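Local coordinates for Ice-binding protein (Leucosporidium, PDB 3UYU) that binds to the surface of ice crystals and restrains their growth, conferring freeze tolerance with a low thermal hysteresis activity, at residues V126-D131 against G148-A153; D112-P117 against T133-G138; S28-D33 against A218-P223. The protein carries 2 engineered substitutions. All blocks are in the same frame, centred on the assembly; numbering follows the deposited sequence.

How the contacts relate
All three contacts pair parallel strands of a right-handed beta-helix, with apolar side chains turned inward and mostly small or polar ones outward; contact 3 also exposes Leu31. Contacts 1 and 2 join neighbouring coils on different faces: strands 126-128 and 132-135 follow each other in the chain, and Thr130 OG1 is hydrogen-bonded to Asp112 N. Contact 1 lies on the face that carries Ser127, an inferred ice-binding residue. Contact 2 is the most peripheral, its centre about 19 Å from that of the chain, and its strands splay apart. Contact 3, its centre at about 10 Å, is the most central; it joins early and late parts of the chain and adds serine side-chain bonds to the backbone pairing.

Contact 1: V126-D131 against G148-A153; sequences VSVPTD and GGLSMA. Engineered in segment 148-153: Met152 (natural residue Leu).
Val126, Ser127 and Val128 pair with Leu150, Ser151 and Met152 on two parallel strands of a right-handed beta-helix, one from each of two adjacent coils. The valines, Leu150 and Met152 turn into the apolar interior, while both serines turn outward, where Ser127 is thought to belong to the ice-binding surface. Small hydroxyl side chains suit that outer face; beta-branched valines suit the extended, buried one. Leu150 CD2 is the methyl on which both valines meet. Its CG is anti to the backbone N (chi1 -162°), and from there CD2 leans across to the other strand, 3.6 Å from Val126 O. Val126 lies side by side with Leu150 and offers CG1, the branch anti to its backbone N (chi1 171°), 3.9 Å from CD2; Val128 crosses at a slant and offers CG2, 4.1 Å from CD2. Met152, an engineered selenomethionine where the natural residue is leucine, touches Val128 CB through CG at 4.2 Å; its chain then bends about the CG-SE bond (chi3 80°), and Phe185 packs on both Met152 and Leu150. Backbone bonds run the length of the pair, from Val126 N to Gly149 O down to Ala153 N and Val128 O. On the outer side Val126 O is gripped twice, by Ser151 N at 3.0 Å and by a water that donates to it at 2.8 Å; the same water is hydrogen-bonded to Ser151 OG, also at 2.8 Å.

Contact 2: D112-P117 against T133-G138; sequences DQTLVP and TFEGNG
Thr133, Leu115 and Glu135 bury more area than any other residues where strand 113-115 and strand 132-135 run parallel on neighbouring coils of the beta-helix. Their backbones interlock: Leu115 N donates to Thr133 O at 2.8 Å, and Glu135 N to Leu115 O at 3.0 Å. Leu115 O also accepts from Trp142 NE1, so it has two donors. Thr133 lies on the outer face side by side with Thr114, its CB 3.9 Å from Thr114 OG1. Its own hydroxyl is hydrogen-bonded to Thr159 on the next strand, a place where threonine suits an extended backbone and still carries a polar group. Leu115 points inward, CG anti to its carbonyl carbon (chi1 -55°), and its CD1 comes 4.3 Å from CE1 of Phe134, whose ring also meets Trp142 edge-to-face. Glu135, its chain extended, crosses Thr114 obliquely at the exposed surface: Glu135 CB lies 4.0 Å from Thr114 CG2, and Glu135 OE1 3.8 Å from Thr114 CG2, a weak van der Waals contact. Beyond it the strands, their short segments inclined at 31°, diverge. Pro117 CD sits 3.3 Å from Glu135 O; having no N-H, the proline cannot give that carbonyl the next bond of the series. A side chain on Gly136 would collide with Pro117 CG. The chemistry thus implies that the pairing stops where a proline meets a glycine, with Leu115 and Phe134 turned inward and the threonines and Glu135 on the solvent side.

Contact 3: S28-D33 against A218-P223; sequences SAILGD and ATVNSP
Two coils of the right-handed beta-helix, one early and one late in the chain, are joined edge by edge here: strand 29-31 lies parallel to strand 219-221, the last of the chain. Ser28 begins the pairing. Its OG, anti to the carbonyl carbon (chi1 -67°), accepts the Ala218 N-H at 3.1 Å in a nearly straight bond (172°) and is also hydrogen-bonded to Ser24 OG. The next residue answers in the other direction, Ala29 N donating to Ala218 O at 2.8 Å. An alanine in place of Ser28 would probably leave the Ala218 N-H and the Ser24 hydroxyl without their mate in a buried spot. Inside, Ile30 and Val220 stand side by side, pointing the same way, and Ile30 CD1 rests 3.7 Å from Val220 CB; branched aliphatics fit both the strand and the apolar interior. Leu31 is an exposed residue of the outer face, yet more of it is buried by the pairing than of any other residue here; the amide of Asn221 leans to it, ND2 3.5 Å from Leu31 CB. At the far end Leu31 O is held by one residue twice: Ser222 OG, standing between its own N and carbonyl carbon (chi1 73°), donates to it at 2.8 Å, in the carbonyl plane on a lone pair, and Ser222 N at 3.0 Å. At Gly32 a CB would collide with that hydroxyl and be jammed against the preceding carbonyl O. Strand 63-64 flanks 29-31 on its other edge and 202-209 flanks 219-221, while Leu215 and Leu197 pack inside from strands 212-216 and 195-197.

Contact 1: V126-D131 against G148-A153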
ATOM      1  N   VAL A 126       2.962  29.051  -9.671  1.00 16.08           N
ATOM      2  CA  VAL A 126       2.203  29.808  -8.650  1.00 17.16           C
ATOM      3  C   VAL A 126       3.200  30.431  -7.643  1.00 16.68           C
ATOM      4  O   VAL A 126       4.130  29.781  -7.158  1.00 16.41           O
ATOM      5  CB  VAL A 126       1.091  28.898  -7.997  1.00 15.50           C
ATOM      6  CG1 VAL A 126       0.422  29.601  -6.754  1.00 14.63           C
ATOM      7  CG2 VAL A 126       0.032  28.506  -8.976  1.00 20.99           C
ATOM      8  N   SER A 127       2.981  31.709  -7.288  1.00 17.59           N
ATOM      9  CA  SER A 127       3.797  32.371  -6.260  1.00 16.43           C
ATOM     10  C   SER A 127       2.857  32.902  -5.174  1.00 16.33           C
ATOM     11  O   SER A 127       1.710  33.207  -5.456  1.00 17.81           O
ATOM     12  CB  SER A 127       4.649  33.536  -6.816  1.00 18.03           C
ATOM     13  OG  SER A 127       3.813  34.574  -7.290  1.00 24.12           O
ATOM     14  N   VAL A 128       3.383  32.962  -3.956  1.00 15.32           N
ATOM     15  CA  VAL A 128       2.596  33.344  -2.786  1.00 15.16           C
ATOM     16  C   VAL A 128       3.450  34.442  -2.096  1.00 15.50           C
ATOM     17  O   VAL A 128       4.312  34.165  -1.277  1.00 16.41           O
ATOM     18  CB  VAL A 128       2.282  32.121  -1.877  1.00 13.73           C
ATOM     19  CG1 VAL A 128       1.311  32.519  -0.820  1.00 12.77           C
ATOM     20  CG2 VAL A 128       1.758  30.885  -2.708  1.00 14.31           C
ATOM     21  N   PRO A 129       3.241  35.723  -2.499  1.00 16.40           N
ATOM     22  CA  PRO A 129       4.066  36.817  -1.971  1.00 17.44           C
ATOM     23  C   PRO A 129       3.694  37.308  -0.557  1.00 16.27           C
ATOM     24  O   PRO A 129       4.436  38.080   0.049  1.00 17.17           O
ATOM     25  CB  PRO A 129       3.848  37.931  -2.991  1.00 16.52           C
ATOM     26  CG  PRO A 129       2.445  37.665  -3.538  1.00 15.83           C
ATOM     27  CD  PRO A 129       2.312  36.143  -3.575  1.00 15.85           C
ATOM     28  N   THR A 130       2.534  36.870  -0.048  1.00 15.70           N
ATOM     29  CA  THR A 130       1.993  37.312   1.246  1.00 18.23           C
ATOM     30  C   THR A 130       1.449  36.104   2.011  1.00 18.06           C
ATOM     31  O   THR A 130       1.443  34.951   1.525  1.00 19.51           O
ATOM     32  CB  THR A 130       0.826  38.295   1.104  1.00 17.51           C
ATOM     33  OG1 THR A 130      -0.296  37.603   0.540  1.00 19.15           O
ATOM     34  CG2 THR A 130       1.220  39.492   0.187  1.00 20.88           C
ATOM     35  N   ASP A 131       0.976  36.340   3.229  1.00 18.00           N
ATOM     36  CA  ASP A 131       0.240  35.290   3.917  1.00 16.15           C
ATOM     37  C   ASP A 131      -0.949  34.789   3.120  1.00 16.87           C
ATOM     38  O   ASP A 131      -1.510  35.522   2.298  1.00 18.95           O
ATOM     39  CB  ASP A 131      -0.288  35.836   5.289  1.00 19.29           C
ATOM     40  CG  ASP A 131       0.837  36.167   6.261  1.00 19.40           C
ATOM     41  OD1 ASP A 131       2.034  35.856   6.064  1.00 19.35           O
ATOM     42  OD2 ASP A 131       0.540  36.849   7.278  1.00 28.05           O
ATOM     43  N   GLY A 148       3.261  24.289 -13.226  1.00 15.91           N
ATOM     44  CA  GLY A 148       4.624  24.766 -13.062  1.00 15.73           C
ATOM     45  C   GLY A 148       5.175  24.573 -11.663  1.00 15.02           C
ATOM     46  O   GLY A 148       4.886  23.548 -11.023  1.00 14.97           O
ATOM     47  N   GLY A 149       6.000  25.531 -11.228  1.00 15.30           N
ATOM     48  CA  GLY A 149       6.606  25.574  -9.861  1.00 14.03           C
ATOM     49  C   GLY A 149       5.685  26.217  -8.829  1.00 14.74           C
ATOM     50  O   GLY A 149       4.627  26.770  -9.184  1.00 15.83           O
ATOM     51  N   LEU A 150       6.058  26.046  -7.572  1.00 13.53           N
ATOM     52  CA  LEU A 150       5.364  26.732  -6.491  1.00 15.22           C
ATOM     53  C   LEU A 150       6.413  27.436  -5.614  1.00 16.03           C
ATOM     54  O   LEU A 150       7.390  26.838  -5.182  1.00 17.39           O
ATOM     55  CB  LEU A 150       4.612  25.698  -5.665  1.00 14.45           C
ATOM     56  CG  LEU A 150       3.476  26.139  -4.725  1.00 17.60           C
ATOM     57  CD1 LEU A 150       3.275  25.254  -3.431  1.00 15.17           C
ATOM     58  CD2 LEU A 150       2.869  27.468  -4.681  1.00 15.96           C
ATOM     59  N   SER A 151       6.222  28.723  -5.316  1.00 16.96           N
ATOM     60  CA  SER A 151       7.207  29.444  -4.482  1.00 17.75           C
ATOM     61  C   SER A 151       6.468  30.273  -3.489  1.00 16.93           C
ATOM     62  O   SER A 151       5.457  30.895  -3.848  1.00 17.43           O
ATOM     63  CB  SER A 151       8.015  30.515  -5.264  1.00 18.62           C
ATOM     64  OG  SER A 151       8.378  30.128  -6.564  1.00 30.33           O
HETATM   65  N   MSE A 152       6.991  30.284  -2.270  1.00 15.93           N
HETATM   66  CA  MSE A 152       6.439  31.108  -1.143  1.00 18.41           C
HETATM   67  C   MSE A 152       7.519  32.085  -0.764  1.00 17.13           C
HETATM   68  O   MSE A 152       8.671  31.674  -0.509  1.00 15.93           O
HETATM   69  CB  MSE A 152       6.136  30.268   0.113  1.00 20.66           C
HETATM   70  CG  MSE A 152       4.871  29.512   0.108  1.00 24.02           C
HETATM   71 SE   MSE A 152       4.809  28.591   1.860  1.00 44.12          SE
HETATM   72  CE  MSE A 152       4.186  30.055   3.031  1.00 39.59           C
ATOM     73  N   ALA A 153       7.130  33.365  -0.714  1.00 16.88           N
ATOM     74  CA  ALA A 153       8.126  34.399  -0.368  1.00 17.41           C
ATOM     75  C   ALA A 153       8.604  34.250   1.097  1.00 17.18           C
ATOM     76  O   ALA A 153       7.947  33.613   1.944  1.00 18.45           O
ATOM     77  CB  ALA A 153       7.576  35.798  -0.581  1.00 17.43           C
TER
HETATM   78  O   HOH W   1       6.472  30.088  -8.625  1.00 25.73           O

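Contact 2: D112-P117 against T133-G138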
ATOM      1  N   ASP A 112      -2.656  38.314  -0.779  1.00 16.82           N
ATOM      2  CA  ASP A 112      -3.712  38.645   0.187  1.00 17.50           C
ATOM      3  C   ASP A 112      -4.999  37.819  -0.028  1.00 17.25           C
ATOM      4  O   ASP A 112      -6.158  38.317   0.018  1.00 15.52           O
ATOM      5  CB  ASP A 112      -3.961  40.183   0.201  1.00 16.92           C
ATOM      6  CG  ASP A 112      -2.711  40.949   0.549  1.00 20.43           C
ATOM      7  OD1 ASP A 112      -1.955  40.536   1.468  1.00 22.99           O
ATOM      8  OD2 ASP A 112      -2.445  42.010  -0.080  1.00 22.20           O
ATOM      9  N   GLN A 113      -4.809  36.518  -0.302  1.00 16.24           N
ATOM     10  CA  GLN A 113      -5.941  35.636  -0.593  1.00 14.49           C
ATOM     11  C   GLN A 113      -6.503  34.868   0.582  1.00 14.60           C
ATOM     12  O   GLN A 113      -5.774  34.548   1.566  1.00 14.26           O
ATOM     13  CB  GLN A 113      -5.562  34.576  -1.653  1.00 16.48           C
ATOM     14  CG  GLN A 113      -5.377  35.151  -3.063  1.00 16.06           C
ATOM     15  CD  GLN A 113      -6.683  35.411  -3.803  1.00 20.91           C
ATOM     16  OE1 GLN A 113      -7.788  35.031  -3.392  1.00 22.15           O
ATOM     17  NE2 GLN A 113      -6.536  36.083  -4.944  1.00 26.07           N
ATOM     18  N   THR A 114      -7.805  34.676   0.528  1.00 14.01           N
ATOM     19  CA  THR A 114      -8.483  33.776   1.467  1.00 15.99           C
ATOM     20  C   THR A 114      -9.200  32.761   0.622  1.00 16.39           C
ATOM     21  O   THR A 114     -10.054  33.134  -0.175  1.00 17.19           O
ATOM     22  CB  THR A 114      -9.493  34.536   2.335  1.00 16.93           C
ATOM     23  OG1 THR A 114      -8.824  35.452   3.174  1.00 16.48           O
ATOM     24  CG2 THR A 114     -10.365  33.582   3.161  1.00 19.53           C
ATOM     25  N   LEU A 115      -8.870  31.479   0.771  1.00 15.00           N
ATOM     26  CA  LEU A 115      -9.336  30.489  -0.188  1.00 15.84           C
ATOM     27  C   LEU A 115     -10.416  29.619   0.394  1.00 15.30           C
ATOM     28  O   LEU A 115     -10.206  28.953   1.415  1.00 14.92           O
ATOM     29  CB  LEU A 115      -8.174  29.631  -0.664  1.00 16.23           C
ATOM     30  CG  LEU A 115      -6.989  30.371  -1.247  1.00 17.29           C
ATOM     31  CD1 LEU A 115      -5.982  29.306  -1.623  1.00 16.57           C
ATOM     32  CD2 LEU A 115      -7.494  31.145  -2.454  1.00 21.27           C
ATOM     33  N   VAL A 116     -11.590  29.667  -0.198  1.00 16.94           N
ATOM     34  CA  VAL A 116     -12.638  28.718   0.116  1.00 16.47           C
ATOM     35  C   VAL A 116     -12.286  27.294  -0.343  1.00 14.39           C
ATOM     36  O   VAL A 116     -11.460  27.102  -1.280  1.00 15.70           O
ATOM     37  CB  VAL A 116     -14.032  29.114  -0.438  1.00 17.47           C
ATOM     38  CG1 VAL A 116     -14.383  30.504   0.014  1.00 23.06           C
ATOM     39  CG2 VAL A 116     -14.082  28.997  -1.967  1.00 19.48           C
ATOM     40  N   PRO A 117     -12.913  26.270   0.243  1.00 13.44           N
ATOM     41  CA  PRO A 117     -12.691  24.877  -0.254  1.00 12.86           C
ATOM     42  C   PRO A 117     -12.972  24.657  -1.739  1.00 14.31           C
ATOM     43  O   PRO A 117     -13.848  25.330  -2.308  1.00 16.40           O
ATOM     44  CB  PRO A 117     -13.665  24.006   0.600  1.00 12.54           C
ATOM     45  CG  PRO A 117     -13.798  24.853   1.900  1.00 13.74           C
ATOM     46  CD  PRO A 117     -13.963  26.288   1.287  1.00 13.62           C
ATOM     47  N   THR A 133      -4.605  32.410   3.574  1.00 14.03           N
ATOM     48  CA  THR A 133      -5.567  31.840   4.526  1.00 14.67           C
ATOM     49  C   THR A 133      -6.446  30.835   3.842  1.00 14.30           C
ATOM     50  O   THR A 133      -6.925  31.077   2.752  1.00 15.14           O
ATOM     51  CB  THR A 133      -6.458  32.962   5.081  1.00 14.78           C
ATOM     52  OG1 THR A 133      -5.638  33.912   5.776  1.00 15.56           O
ATOM     53  CG2 THR A 133      -7.499  32.371   6.079  1.00 16.56           C
ATOM     54  N   PHE A 134      -6.634  29.677   4.474  1.00 13.36           N
ATOM     55  CA  PHE A 134      -7.624  28.663   4.030  1.00 13.69           C
ATOM     56  C   PHE A 134      -8.783  28.785   4.965  1.00 14.58           C
ATOM     57  O   PHE A 134      -8.579  28.656   6.173  1.00 15.63           O
ATOM     58  CB  PHE A 134      -7.026  27.252   4.098  1.00 13.69           C
ATOM     59  CG  PHE A 134      -5.810  27.107   3.264  1.00 13.51           C
ATOM     60  CD1 PHE A 134      -5.844  26.460   2.022  1.00 14.25           C
ATOM     61  CD2 PHE A 134      -4.617  27.613   3.696  1.00 15.14           C
ATOM     62  CE1 PHE A 134      -4.665  26.360   1.239  1.00 14.45           C
ATOM     63  CE2 PHE A 134      -3.455  27.514   2.920  1.00 16.49           C
ATOM     64  CZ  PHE A 134      -3.508  26.870   1.663  1.00 14.85           C
ATOM     65  N   GLU A 135      -9.977  28.999   4.422  1.00 14.32           N
ATOM     66  CA  GLU A 135     -11.184  29.101   5.290  1.00 13.15           C
ATOM     67  C   GLU A 135     -12.198  28.053   4.954  1.00 12.51           C
ATOM     68  O   GLU A 135     -12.767  28.077   3.814  1.00 13.96           O
ATOM     69  CB  GLU A 135     -11.818  30.477   5.162  1.00 14.90           C
ATOM     70  CG  GLU A 135     -12.949  30.679   6.172  1.00 19.34           C
ATOM     71  CD  GLU A 135     -13.757  31.958   5.931  1.00 27.96           C
ATOM     72  OE1 GLU A 135     -13.127  33.041   5.725  1.00 25.09           O
ATOM     73  OE2 GLU A 135     -15.034  31.865   5.976  1.00 33.07           O
ATOM     74  N   GLY A 136     -12.464  27.112   5.864  1.00 12.24           N
ATOM     75  CA  GLY A 136     -13.515  26.135   5.631  1.00 11.88           C
ATOM     76  C   GLY A 136     -13.599  25.268   6.853  1.00 12.74           C
ATOM     77  O   GLY A 136     -12.754  25.409   7.725  1.00 13.98           O
ATOM     78  N   ASN A 137     -14.571  24.379   6.917  1.00 11.91           N
ATOM     79  CA  ASN A 137     -14.786  23.614   8.101  1.00 13.27           C
ATOM     80  C   ASN A 137     -13.820  22.436   8.215  1.00 14.18           C
ATOM     81  O   ASN A 137     -12.877  22.267   7.427  1.00 13.30           O
ATOM     82  CB  ASN A 137     -16.293  23.231   8.266  1.00 13.93           C
ATOM     83  CG  ASN A 137     -16.779  22.230   7.232  1.00 16.46           C
ATOM     84  OD1 ASN A 137     -15.978  21.435   6.693  1.00 15.48           O
ATOM     85  ND2 ASN A 137     -18.098  22.192   6.971  1.00 17.35           N
ATOM     86  N   GLY A 138     -14.060  21.620   9.233  1.00 14.02           N
ATOM     87  CA  GLY A 138     -13.152  20.550   9.627  1.00 14.12           C
ATOM     88  C   GLY A 138     -13.133  19.401   8.634  1.00 12.60           C
ATOM     89  O   GLY A 138     -12.193  18.591   8.700  1.00 13.38           O
TER

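Contact 3: S28-D33 against A218-P223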
ATOM      1  N   SER A  28      17.879  20.848  11.269  1.00 14.37           N
ATOM      2  CA  SER A  28      16.472  20.676  10.974  1.00 12.74           C
ATOM      3  C   SER A  28      15.805  19.930  12.143  1.00 12.21           C
ATOM      4  O   SER A  28      16.419  19.335  13.041  1.00 12.41           O
ATOM      5  CB  SER A  28      16.314  19.888   9.691  1.00 12.05           C
ATOM      6  OG  SER A  28      16.791  20.667   8.603  1.00 12.12           O
ATOM      7  N   ALA A  29      14.470  19.953  12.115  1.00 11.44           N
ATOM      8  CA  ALA A  29      13.659  19.324  13.151  1.00 11.51           C
ATOM      9  C   ALA A  29      12.376  18.696  12.578  1.00 10.86           C
ATOM     10  O   ALA A  29      11.367  19.387  12.297  1.00 11.69           O
ATOM     11  CB  ALA A  29      13.269  20.376  14.239  1.00 12.91           C
ATOM     12  N   ILE A  30      12.429  17.376  12.398  1.00 10.83           N
ATOM     13  CA  ILE A  30      11.398  16.683  11.665  1.00 11.08           C
ATOM     14  C   ILE A  30      10.694  15.815  12.696  1.00 10.26           C
ATOM     15  O   ILE A  30      11.325  15.016  13.415  1.00 11.60           O
ATOM     16  CB  ILE A  30      12.001  15.748  10.543  1.00 11.58           C
ATOM     17  CG1 ILE A  30      12.968  16.485   9.627  1.00 12.94           C
ATOM     18  CG2 ILE A  30      10.848  15.040   9.802  1.00  9.79           C
ATOM     19  CD1 ILE A  30      12.380  17.728   9.010  1.00 16.14           C
ATOM     20  N   LEU A  31       9.360  15.959  12.795  1.00 10.26           N
ATOM     21  CA  LEU A  31       8.556  15.066  13.611  1.00 10.37           C
ATOM     22  C   LEU A  31       7.790  14.101  12.725  1.00  8.65           C
ATOM     23  O   LEU A  31       6.849  14.500  12.006  1.00 11.19           O
ATOM     24  CB  LEU A  31       7.552  15.915  14.451  1.00  9.45           C
ATOM     25  CG  LEU A  31       6.553  15.102  15.307  1.00 10.01           C
ATOM     26  CD1 LEU A  31       7.094  14.105  16.242  1.00 12.46           C
ATOM     27  CD2 LEU A  31       5.620  16.087  16.052  1.00 10.81           C
ATOM     28  N   GLY A  32       8.245  12.853  12.734  1.00 10.36           N
ATOM     29  CA  GLY A  32       7.717  11.766  11.835  1.00  9.47           C
ATOM     30  C   GLY A  32       8.865  11.134  11.112  1.00 11.64           C
ATOM     31  O   GLY A  32       9.980  11.682  11.057  1.00 12.23           O
ATOM     32  N   ASP A  33       8.551   9.985  10.500  1.00  9.40           N
ATOM     33  CA  ASP A  33       9.610   9.223   9.788  1.00  9.90           C
ATOM     34  C   ASP A  33       9.991   9.881   8.488  1.00  9.34           C
ATOM     35  O   ASP A  33       9.211  10.596   7.825  1.00 11.23           O
ATOM     36  CB  ASP A  33       9.095   7.802   9.495  1.00 10.65           C
ATOM     37  CG  ASP A  33       8.822   7.014  10.745  1.00 10.30           C
ATOM     38  OD1 ASP A  33       9.240   7.362  11.882  1.00 12.54           O
ATOM     39  OD2 ASP A  33       8.102   5.926  10.630  1.00 13.11           O
ATOM     40  N   ALA A 218      15.266  23.395   8.846  1.00 13.00           N
ATOM     41  CA  ALA A 218      13.807  23.483   8.566  1.00 12.77           C
ATOM     42  C   ALA A 218      13.041  22.539   9.477  1.00 12.25           C
ATOM     43  O   ALA A 218      13.578  21.508   9.942  1.00 11.59           O
ATOM     44  CB  ALA A 218      13.510  23.123   7.137  1.00 14.41           C
ATOM     45  N   THR A 219      11.785  22.893   9.745  1.00 11.76           N
ATOM     46  CA  THR A 219      10.918  22.121  10.615  1.00 11.61           C
ATOM     47  C   THR A 219       9.788  21.513   9.789  1.00 10.80           C
ATOM     48  O   THR A 219       9.189  22.212   8.955  1.00 11.78           O
ATOM     49  CB  THR A 219      10.326  23.079  11.624  1.00 12.01           C
ATOM     50  OG1 THR A 219      11.414  23.489  12.506  1.00 16.27           O
ATOM     51  CG2 THR A 219       9.203  22.473  12.405  1.00 13.82           C
ATOM     52  N   VAL A 220       9.560  20.209  10.014  1.00 10.70           N
ATOM     53  CA  VAL A 220       8.396  19.521   9.421  1.00 10.02           C
ATOM     54  C   VAL A 220       7.687  18.748  10.509  1.00 10.99           C
ATOM     55  O   VAL A 220       8.305  17.881  11.121  1.00 10.64           O
ATOM     56  CB  VAL A 220       8.822  18.517   8.295  1.00 10.78           C
ATOM     57  CG1 VAL A 220       7.527  17.790   7.785  1.00 11.14           C
ATOM     58  CG2 VAL A 220       9.479  19.274   7.172  1.00 12.37           C
ATOM     59  N   ASN A 221       6.413  19.099  10.800  1.00  9.12           N
ATOM     60  CA  ASN A 221       5.639  18.350  11.800  1.00 10.41           C
ATOM     61  C   ASN A 221       4.532  17.632  11.090  1.00  9.60           C
ATOM     62  O   ASN A 221       3.614  18.250  10.556  1.00  9.54           O
ATOM     63  CB  ASN A 221       5.038  19.319  12.880  1.00  8.91           C
ATOM     64  CG  ASN A 221       6.113  20.033  13.672  1.00  9.96           C
ATOM     65  OD1 ASN A 221       5.913  21.228  14.063  1.00 12.38           O
ATOM     66  ND2 ASN A 221       7.213  19.380  13.940  1.00  6.62           N
ATOM     67  N   SER A 222       4.634  16.272  11.090  1.00  9.70           N
ATOM     68  CA  SER A 222       3.604  15.429  10.403  1.00 10.01           C
ATOM     69  C   SER A 222       2.651  14.878  11.467  1.00 12.55           C
ATOM     70  O   SER A 222       3.006  14.792  12.630  1.00 12.54           O
ATOM     71  CB  SER A 222       4.314  14.330   9.540  1.00  9.97           C
ATOM     72  OG  SER A 222       4.859  13.351  10.425  1.00 10.81           O
ATOM     73  N   PRO A 223       1.416  14.524  11.079  1.00 14.09           N
ATOM     74  CA  PRO A 223       0.434  13.847  11.970  1.00 16.09           C
ATOM     75  C   PRO A 223       0.962  12.527  12.594  1.00 16.92           C
ATOM     76  O   PRO A 223       1.746  11.751  11.999  1.00 17.35           O
ATOM     77  CB  PRO A 223      -0.717  13.547  10.997  1.00 17.96           C
ATOM     78  CG  PRO A 223      -0.617  14.645   9.977  1.00 14.58           C
ATOM     79  CD  PRO A 223       0.902  14.720   9.724  1.00 15.18           C
TER